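Local coordinates for putative nitrate transport protein (Thermoplasma volcanium, PDB 3MST) that is a putative nitrate transport protein with no established function, whose two-lobed architecture is consistent with a solute-binding role, at residues 150-159 and 222-230; 171-179 and 212-220. All coordinates share one frame; numbering follows the deposited sequence. Where two conformers were deposited one is given.

Overall arrangement
Contact 1 (150-159 with 222-230) and contact 2 (171-179 with 212-220) are linked because their second segments are neighbours in the chain, strand 215-217 being followed after two residues by helix 220-230. Their centres are about 17 Å apart, yet they meet: Glu222 OE1 stands 2.7 Å from Thr217 OG1, a probable hydrogen bond, and Pro158 CG packs 3.8 Å from Thr217 CG2. Contact 2 is nested within the chain loop that contact 1 closes. Contact 1 also borders an unidentified bound molecule, probably from the crystallisation liquor, with the Ser159 side chain about 3 Å from it, whereas contact 2 packs a helix against the edge strand of the six-stranded sheet.

Contact 1: 150-159 and 222-230; sequences MKELGLDLPS and ELVGSRELY
Leu157 lies against the backbone of helix 220-230, its branched end straddling one turn. CD1 rests 3.7 Å from Gly225 O, and CD2 is 3.7 Å from Glu222 O. Glycine suits position 225 because, without a side chain, it lets the leucine descend onto the main chain. One turn on, Leu229 offers its two methyls to different partners. In the conformer given, CD2 meets CE of the selenomethionine Met150 tip to tip at 3.8 Å, a contact the second conformer leaves less certain, while CD1 approaches Leu155 CD1 at 4.0 Å. With CG anti to the backbone N (chi1 178°), Leu229 spreads these methyls between the helix end and the loop after it.

Farther along the loop, the rigid ring of Pro158 touches Leu223, its CG 4.2 Å from Leu223 CD2. Pro158 O receives a hydrogen bond from Ser226 OG, but the 2.5 Å length and the second conformer of Ser226 leave its geometry doubtful. Ser159 CB comes within 3.4 Å of Tyr230 OH, obliquely to the ring. That hydroxyl is bonded to Asn104, and it, Ser159 OG and Leu157 N bond an unidentified ligand, probably from the crystallisation liquor.

The loop's path is set by the end of helix 146-152. Gly154 takes a positive phi of 72°, Gly154 N bonds Lys151 O and Leu155 N reaches back to Met150 O at 2.7 Å, closing the last turn. Beside the loop, Arg77 makes salt bridges to Asp156 and Glu222, probably offsetting their mutual repulsion; Glu222 OE1 also meets Thr217 OG1. The Schellman motif turns the chain out of a helix following the five-stranded sheet and sends it across helix 220-230 toward strand 160-164 of the six-stranded sheet, a crossing between lobes consistent with a type II periplasmic-binding-protein fold.

Contact 2: 171-179 and 212-220; sequences VIEAYEQGI and YGHEVTKKR. With EDO (1,2-ethanediol), chain I.
Tyr175 and His214 bring polar side chains together without bonding to each other: Tyr175 OH sits 3.4 Å from His214 CD2, at the edge of the imidazole and near its plane. The two side chains cross at about a right angle; Tyr175 OH bonds Val30 O and His214 NE2 bonds Pro29 O.

Beside them, Val216 is the apolar centre. Its CG2 lies 3.6 Å from Tyr175 CD1, oblique to the ring, and 3.9 Å from Ile179 CD1; CG1 faces Ile172 CG2 at 4.2 Å. Branched valine and isoleucine suit a helix laid on a strand, each offering methyls in two directions. Ile179 also packs on His214, with CD1 3.7 Å from His214 CB. Lys218 CD, part of an aliphatic chain, lies 3.8 Å from Ile172 CD1.

A water takes the N-H of Val216 at 2.9 Å and donates to Glu176 OE1, bridging strand and helix; in this one of two Glu176 conformers a bend at chi2 (-77°) puts the carboxylate by Val216, so the very short Glu176 half is doubtful. On the exposed side, Gln177 OE1 accepts hydrogen bonds from both hydroxyls of a 1,2-ethanediol, probably from the crystallisation liquor.

Helix 171-179 runs nearly antiparallel to strand 215-217, at 158°. That outermost strand pairs with strand 71-77, Met162 of strand 160-164 backs Tyr175 and Val216, and Pro33 of helix 32-36 packs against Ile179 and His214.

Contact 1: 150-159 and 222-230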
loop_
_atom_site.group_PDB
_atom_site.type_symbol
_atom_site.label_atom_id
_atom_site.label_comp_id
_atom_site.label_asym_id
_atom_site.label_seq_id
_atom_site.Cartn_x
_atom_site.Cartn_y
_atom_site.Cartn_z
HETATM N N MSE A 150 -5.109 10.311 9.621
HETATM C CA MSE A 150 -5.327 11.120 8.411
HETATM C C MSE A 150 -6.811 11.488 8.171
HETATM O O MSE A 150 -7.129 12.475 7.515
HETATM C CB MSE A 150 -4.710 10.409 7.218
HETATM C CG MSE A 150 -3.206 10.191 7.400
HETATM SE SE MSE A 150 -2.193 11.818 7.192
HETATM C CE MSE A 150 -2.127 11.676 5.183
ATOM N N LYS A 151 -7.728 10.727 8.734
ATOM C CA LYS A 151 -9.136 11.179 8.829
ATOM C C LYS A 151 -9.261 12.400 9.719
ATOM O O LYS A 151 -9.968 13.378 9.351
ATOM C CB LYS A 151 -10.032 10.070 9.321
ATOM C CG LYS A 151 -10.243 8.962 8.342
ATOM C CD LYS A 151 -11.189 7.888 8.936
ATOM C CE LYS A 151 -11.468 6.739 7.995
ATOM N NZ LYS A 151 -12.483 5.809 8.534
ATOM N N GLU A 152 -8.609 12.372 10.885
ATOM C CA GLU A 152 -8.562 13.530 11.782
ATOM C C GLU A 152 -8.092 14.801 11.044
ATOM O O GLU A 152 -8.588 15.898 11.298
ATOM C CB GLU A 152 -7.699 13.315 13.037
ATOM C CG GLU A 152 -8.180 12.195 13.980
ATOM C CD GLU A 152 -7.112 11.806 15.042
ATOM O OE1 GLU A 152 -5.989 12.325 14.987
ATOM O OE2 GLU A 152 -7.393 10.957 15.925
ATOM N N LEU A 153 -7.125 14.651 10.150
ATOM C CA LEU A 153 -6.540 15.756 9.409
ATOM C C LEU A 153 -7.290 16.115 8.107
ATOM O O LEU A 153 -6.894 17.077 7.441
ATOM C CB LEU A 153 -5.080 15.434 9.093
ATOM C CG LEU A 153 -4.116 15.337 10.295
ATOM C CD1 LEU A 153 -2.821 14.683 9.857
ATOM C CD2 LEU A 153 -3.856 16.689 10.978
ATOM N N GLY A 154 -8.328 15.349 7.755
ATOM C CA GLY A 154 -9.064 15.528 6.484
ATOM C C GLY A 154 -8.299 15.094 5.228
ATOM O O GLY A 154 -8.491 15.678 4.117
ATOM N N LEU A 155 -7.470 14.059 5.371
ATOM C CA LEU A 155 -6.558 13.617 4.319
ATOM C C LEU A 155 -6.672 12.114 4.072
ATOM O O LEU A 155 -5.669 11.461 3.672
ATOM C CB LEU A 155 -5.118 13.984 4.638
ATOM C CG LEU A 155 -4.825 15.486 4.638
ATOM C CD1 LEU A 155 -3.401 15.740 5.149
ATOM C CD2 LEU A 155 -5.130 16.090 3.265
ATOM N N ASP A 156 -7.897 11.620 4.272
ATOM C CA ASP A 156 -8.281 10.224 4.023
ATOM C C ASP A 156 -8.407 9.951 2.538
ATOM O O ASP A 156 -9.468 10.200 1.961
ATOM C CB ASP A 156 -9.598 9.864 4.722
ATOM C CG ASP A 156 -10.005 8.418 4.486
ATOM O OD1 ASP A 156 -9.112 7.598 4.062
ATOM O OD2 ASP A 156 -11.201 8.135 4.761
ATOM N N LEU A 157 -7.300 9.488 1.953
ATOM C CA LEU A 157 -7.164 9.328 0.491
ATOM C C LEU A 157 -6.447 8.013 0.222
ATOM O O LEU A 157 -5.699 7.520 1.089
ATOM C CB LEU A 157 -6.384 10.496 -0.096
ATOM C CG LEU A 157 -7.124 11.832 -0.023
ATOM C CD1 LEU A 157 -6.141 12.977 -0.125
ATOM C CD2 LEU A 157 -8.255 11.913 -1.070
ATOM N N PRO A 158 -6.636 7.429 -0.948
ATOM C CA PRO A 158 -6.002 6.155 -1.247
ATOM C C PRO A 158 -4.509 6.296 -1.480
ATOM O O PRO A 158 -4.060 7.032 -2.377
ATOM C CB PRO A 158 -6.704 5.706 -2.535
ATOM C CG PRO A 158 -7.182 6.956 -3.154
ATOM C CD PRO A 158 -7.585 7.819 -2.008
ATOM N N SER A 159 -3.714 5.572 -0.709
ATOM C CA SER A 159 -2.261 5.598 -0.883
ATOM C C SER A 159 -1.687 4.619 -1.873
ATOM O O SER A 159 -0.484 4.685 -2.193
ATOM C CB SER A 159 -1.557 5.427 0.475
ATOM O OG SER A 159 -1.703 4.102 0.961
ATOM N N GLU A 222 -10.861 11.625 -5.731
ATOM C CA GLU A 222 -10.030 10.966 -4.690
ATOM C C GLU A 222 -8.656 10.606 -5.227
ATOM O O GLU A 222 -7.650 10.739 -4.523
ATOM C CB GLU A 222 -10.747 9.735 -4.135
ATOM C CG GLU A 222 -12.004 10.138 -3.389
ATOM C CD GLU A 222 -12.596 9.030 -2.556
ATOM O OE1 GLU A 222 -12.415 7.851 -2.920
ATOM O OE2 GLU A 222 -13.280 9.308 -1.531
ATOM N N LEU A 223 -8.613 10.139 -6.467
ATOM C CA LEU A 223 -7.349 9.859 -7.135
ATOM C C LEU A 223 -6.501 11.112 -7.348
ATOM O O LEU A 223 -5.300 11.133 -7.072
ATOM C CB LEU A 223 -7.552 9.110 -8.445
ATOM C CG LEU A 223 -8.391 7.818 -8.333
ATOM C CD1 LEU A 223 -8.619 7.173 -9.694
ATOM C CD2 LEU A 223 -7.848 6.867 -7.301
ATOM N N VAL A 224 -7.146 12.177 -7.845
ATOM C CA VAL A 224 -6.482 13.468 -8.001
ATOM C C VAL A 224 -6.006 13.982 -6.634
ATOM O O VAL A 224 -4.868 14.493 -6.524
ATOM C CB VAL A 224 -7.407 14.464 -8.729
ATOM C CG1 VAL A 224 -6.863 15.922 -8.679
ATOM C CG2 VAL A 224 -7.609 13.999 -10.171
ATOM N N GLY A 225 -6.847 13.843 -5.612
ATOM C CA GLY A 225 -6.467 14.286 -4.274
ATOM C C GLY A 225 -5.230 13.564 -3.770
ATOM O O GLY A 225 -4.348 14.171 -3.181
ATOM N N SER A 226 -5.171 12.252 -3.942
ATOM C CA SER A 226 -3.997 11.522 -3.464
ATOM C C SER A 226 -2.726 11.865 -4.256
ATOM O O SER A 226 -1.639 11.964 -3.705
ATOM C CB SER A 226 -4.307 10.035 -3.499
ATOM O OG SER A 226 -3.246 9.277 -3.002
ATOM N N ARG A 227 -2.858 12.099 -5.553
ATOM C CA ARG A 227 -1.722 12.508 -6.339
ATOM C C ARG A 227 -1.203 13.843 -5.810
ATOM O O ARG A 227 0.004 14.044 -5.666
ATOM C CB ARG A 227 -2.134 12.669 -7.794
ATOM C CG ARG A 227 -0.954 12.924 -8.741
ATOM C CD ARG A 227 -1.356 13.147 -10.202
ATOM N NE ARG A 227 -2.210 14.313 -10.303
ATOM C CZ ARG A 227 -2.979 14.588 -11.351
ATOM N NH1 ARG A 227 -2.951 13.808 -12.435
ATOM N NH2 ARG A 227 -3.743 15.669 -11.320
ATOM N N GLU A 228 -2.126 14.770 -5.534
ATOM C CA GLU A 228 -1.744 16.078 -5.011
ATOM C C GLU A 228 -1.081 15.951 -3.639
ATOM O O GLU A 228 -0.059 16.577 -3.401
ATOM C CB GLU A 228 -2.957 17.001 -4.916
ATOM C CG GLU A 228 -3.504 17.499 -6.256
ATOM C CD GLU A 228 -4.846 18.292 -6.113
ATOM O OE1 GLU A 228 -5.541 18.202 -5.049
ATOM O OE2 GLU A 228 -5.201 19.007 -7.099
ATOM N N LEU A 229 -1.668 15.183 -2.733
ATOM C CA LEU A 229 -1.085 14.992 -1.407
ATOM C C LEU A 229 0.313 14.437 -1.456
ATOM O O LEU A 229 1.256 15.011 -0.870
ATOM C CB LEU A 229 -1.986 14.088 -0.543
ATOM C CG LEU A 229 -1.464 13.762 0.861
ATOM C CD1 LEU A 229 -1.375 15.047 1.727
ATOM C CD2 LEU A 229 -2.359 12.681 1.510
ATOM N N TYR A 230 0.485 13.331 -2.170
ATOM C CA TYR A 230 1.769 12.677 -2.213
ATOM C C TYR A 230 2.806 13.400 -3.067
ATOM O O TYR A 230 3.980 13.213 -2.856
ATOM C CB TYR A 230 1.620 11.190 -2.555
ATOM C CG TYR A 230 1.068 10.389 -1.387
ATOM C CD1 TYR A 230 1.913 9.992 -0.350
ATOM C CD2 TYR A 230 -0.251 10.043 -1.301
ATOM C CE1 TYR A 230 1.424 9.293 0.739
ATOM C CE2 TYR A 230 -0.771 9.340 -0.184
ATOM C CZ TYR A 230 0.089 8.960 0.838
ATOM O OH TYR A 230 -0.380 8.234 1.901
#

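Contact 2: 171-179 and 212-220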
loop_
_atom_site.group_PDB
_atom_site.type_symbol
_atom_site.label_atom_id
_atom_site.label_comp_id
_atom_site.label_asym_id
_atom_site.label_seq_id
_atom_site.Cartn_x
_atom_site.Cartn_y
_atom_site.Cartn_z
ATOM N N VAL A 171 -9.432 -6.336 -13.815
ATOM C CA VAL A 171 -8.487 -6.303 -12.710
ATOM C C VAL A 171 -9.213 -5.761 -11.463
ATOM O O VAL A 171 -9.055 -6.278 -10.390
ATOM C CB VAL A 171 -7.233 -5.486 -13.064
ATOM C CG1 VAL A 171 -6.363 -5.289 -11.790
ATOM C CG2 VAL A 171 -6.425 -6.169 -14.165
ATOM N N ILE A 172 -10.027 -4.721 -11.621
ATOM C CA ILE A 172 -10.805 -4.175 -10.526
ATOM C C ILE A 172 -11.756 -5.208 -9.943
ATOM O O ILE A 172 -11.850 -5.368 -8.722
ATOM C CB ILE A 172 -11.616 -2.874 -10.927
ATOM C CG1 ILE A 172 -10.668 -1.746 -11.357
ATOM C CG2 ILE A 172 -12.488 -2.434 -9.756
ATOM C CD1 ILE A 172 -11.285 -0.557 -11.981
ATOM N N GLU A 173 -12.461 -5.899 -10.840
ATOM C CA GLU A 173 -13.423 -6.897 -10.448
ATOM C C GLU A 173 -12.760 -8.033 -9.671
ATOM O O GLU A 173 -13.263 -8.440 -8.618
ATOM C CB GLU A 173 -14.180 -7.389 -11.695
ATOM C CG GLU A 173 -15.086 -6.295 -12.268
ATOM C CD GLU A 173 -15.525 -6.509 -13.703
ATOM O OE1 GLU A 173 -15.161 -7.547 -14.306
ATOM O OE2 GLU A 173 -16.234 -5.606 -14.231
ATOM N N ALA A 174 -11.632 -8.527 -10.173
ATOM C CA ALA A 174 -10.858 -9.580 -9.486
ATOM C C ALA A 174 -10.405 -9.085 -8.118
ATOM O O ALA A 174 -10.476 -9.801 -7.120
ATOM C CB ALA A 174 -9.688 -10.049 -10.317
ATOM N N TYR A 175 -9.958 -7.843 -8.070
ATOM C CA TYR A 175 -9.470 -7.280 -6.824
ATOM C C TYR A 175 -10.568 -7.274 -5.747
ATOM O O TYR A 175 -10.336 -7.671 -4.600
ATOM C CB TYR A 175 -8.907 -5.880 -7.069
ATOM C CG TYR A 175 -7.948 -5.391 -6.022
ATOM C CD1 TYR A 175 -8.415 -4.723 -4.890
ATOM C CD2 TYR A 175 -6.602 -5.611 -6.157
ATOM C CE1 TYR A 175 -7.538 -4.268 -3.926
ATOM C CE2 TYR A 175 -5.672 -5.173 -5.177
ATOM C CZ TYR A 175 -6.185 -4.515 -4.076
ATOM O OH TYR A 175 -5.295 -4.064 -3.116
ATOM N N GLU A 176 -11.781 -6.833 -6.116
ATOM C CA GLU A 176 -12.930 -6.879 -5.205
ATOM C C GLU A 176 -13.213 -8.306 -4.734
ATOM O O GLU A 176 -13.512 -8.519 -3.554
ATOM C CB GLU A 176 -14.184 -6.304 -5.883
ATOM C CG GLU A 176 -14.045 -4.874 -6.377
ATOM C CD GLU A 176 -14.127 -3.818 -5.274
ATOM O OE1 GLU A 176 -13.926 -4.133 -4.082
ATOM O OE2 GLU A 176 -14.405 -2.642 -5.605
ATOM N N GLN A 177 -13.154 -9.271 -5.659
ATOM C CA GLN A 177 -13.363 -10.688 -5.291
ATOM C C GLN A 177 -12.328 -11.108 -4.254
ATOM O O GLN A 177 -12.659 -11.795 -3.257
ATOM C CB GLN A 177 -13.349 -11.615 -6.515
ATOM C CG GLN A 177 -14.567 -11.433 -7.466
ATOM C CD GLN A 177 -14.401 -12.248 -8.739
ATOM O OE1 GLN A 177 -13.334 -12.842 -8.969
ATOM N NE2 GLN A 177 -15.440 -12.277 -9.580
ATOM N N GLY A 178 -11.087 -10.662 -4.443
ATOM C CA GLY A 178 -10.061 -11.007 -3.474
ATOM C C GLY A 178 -10.251 -10.349 -2.106
ATOM O O GLY A 178 -9.909 -10.914 -1.072
ATOM N N ILE A 179 -10.727 -9.108 -2.103
ATOM C CA ILE A 179 -11.059 -8.425 -0.851
ATOM C C ILE A 179 -12.126 -9.242 -0.084
ATOM O O ILE A 179 -11.990 -9.464 1.106
ATOM C CB ILE A 179 -11.522 -6.997 -1.132
ATOM C CG1 ILE A 179 -10.377 -6.118 -1.606
ATOM C CG2 ILE A 179 -12.160 -6.392 0.126
ATOM C CD1 ILE A 179 -10.815 -4.712 -1.986
ATOM N N TYR A 212 -6.233 -4.332 7.696
ATOM C CA TYR A 212 -6.061 -3.654 6.400
ATOM C C TYR A 212 -7.295 -2.991 5.866
ATOM O O TYR A 212 -7.257 -1.849 5.414
ATOM C CB TYR A 212 -5.520 -4.642 5.374
ATOM C CG TYR A 212 -4.112 -5.154 5.625
ATOM C CD1 TYR A 212 -3.033 -4.289 5.777
ATOM C CD2 TYR A 212 -3.884 -6.521 5.711
ATOM C CE1 TYR A 212 -1.730 -4.768 5.987
ATOM C CE2 TYR A 212 -2.606 -7.005 5.920
ATOM C CZ TYR A 212 -1.514 -6.141 6.038
ATOM O OH TYR A 212 -0.262 -6.651 6.257
ATOM N N GLY A 213 -8.420 -3.712 5.856
ATOM C CA GLY A 213 -9.641 -3.111 5.375
ATOM C C GLY A 213 -9.581 -2.534 3.972
ATOM O O GLY A 213 -10.081 -1.441 3.734
ATOM N N HIS A 214 -8.957 -3.265 3.051
ATOM C CA HIS A 214 -8.827 -2.809 1.667
ATOM C C HIS A 214 -10.138 -2.296 1.104
ATOM O O HIS A 214 -11.175 -2.966 1.228
ATOM C CB HIS A 214 -8.375 -3.940 0.723
ATOM C CG HIS A 214 -6.998 -4.490 0.969
ATOM N ND1 HIS A 214 -6.697 -5.302 2.054
ATOM C CD2 HIS A 214 -5.879 -4.419 0.215
ATOM C CE1 HIS A 214 -5.433 -5.671 1.956
ATOM N NE2 HIS A 214 -4.911 -5.141 0.855
ATOM N N GLU A 215 -10.114 -1.150 0.456
ATOM C CA GLU A 215 -11.277 -0.612 -0.236
ATOM C C GLU A 215 -10.856 0.099 -1.520
ATOM O O GLU A 215 -10.025 1.016 -1.497
ATOM C CB GLU A 215 -12.005 0.349 0.672
ATOM C CG GLU A 215 -13.291 0.878 0.110
ATOM C CD GLU A 215 -13.830 2.011 0.944
ATOM O OE1 GLU A 215 -13.366 3.179 0.762
ATOM O OE2 GLU A 215 -14.715 1.723 1.797
ATOM N N VAL A 216 -11.460 -0.313 -2.628
ATOM C CA VAL A 216 -11.186 0.268 -3.936
ATOM C C VAL A 216 -11.994 1.542 -4.154
ATOM O O VAL A 216 -13.146 1.600 -3.726
ATOM C CB VAL A 216 -11.553 -0.762 -5.041
ATOM C CG1 VAL A 216 -11.349 -0.161 -6.466
ATOM C CG2 VAL A 216 -10.724 -2.006 -4.857
ATOM N N THR A 217 -11.390 2.545 -4.758
ATOM C CA THR A 217 -12.114 3.694 -5.257
ATOM C C THR A 217 -11.756 3.960 -6.702
ATOM O O THR A 217 -10.613 3.867 -7.121
ATOM C CB THR A 217 -11.882 4.945 -4.389
ATOM O OG1 THR A 217 -12.594 6.054 -4.956
ATOM C CG2 THR A 217 -10.391 5.286 -4.250
ATOM N N LYS A 218 -12.758 4.348 -7.483
ATOM C CA LYS A 218 -12.580 4.837 -8.837
ATOM C C LYS A 218 -12.955 6.318 -8.969
ATOM O O LYS A 218 -13.073 6.838 -10.093
ATOM C CB LYS A 218 -13.450 4.007 -9.848
ATOM C CG LYS A 218 -13.064 2.591 -10.003
ATOM C CD LYS A 218 -13.963 1.921 -11.068
ATOM C CE LYS A 218 -15.417 1.782 -10.649
ATOM N NZ LYS A 218 -16.218 1.157 -11.757
ATOM N N LYS A 219 -13.197 6.978 -7.842
ATOM C CA LYS A 219 -13.672 8.372 -7.855
ATOM C C LYS A 219 -12.508 9.294 -8.234
ATOM O O LYS A 219 -11.535 9.410 -7.474
ATOM C CB LYS A 219 -14.222 8.778 -6.475
ATOM C CG LYS A 219 -15.460 8.010 -5.986
ATOM C CD LYS A 219 -16.042 8.616 -4.700
ATOM C CE LYS A 219 -17.025 7.675 -3.980
ATOM N NZ LYS A 219 -17.395 8.161 -2.604
ATOM N N ARG A 220 -12.645 9.981 -9.364
ATOM C CA ARG A 220 -11.585 10.809 -9.911
ATOM C C ARG A 220 -11.055 11.790 -8.868
ATOM O O ARG A 220 -9.833 11.922 -8.737
ATOM C CB ARG A 220 -12.024 11.584 -11.145
ATOM C CG ARG A 220 -10.868 12.311 -11.815
ATOM C CD ARG A 220 -11.278 13.151 -13.054
ATOM N NE ARG A 220 -10.080 13.732 -13.563
ATOM C CZ ARG A 220 -9.151 13.089 -14.251
ATOM N NH1 ARG A 220 -9.394 11.910 -14.819
ATOM N NH2 ARG A 220 -7.990 13.671 -14.427
HETATM C C1 EDO I . -11.941 -12.955 -12.069
HETATM O O1 EDO I . -12.783 -11.924 -11.549
HETATM C C2 EDO I . -11.248 -13.718 -10.940
HETATM O O2 EDO I . -12.065 -14.787 -10.447
HETATM O O HOH W 1 -13.638 -2.249 -2.419
#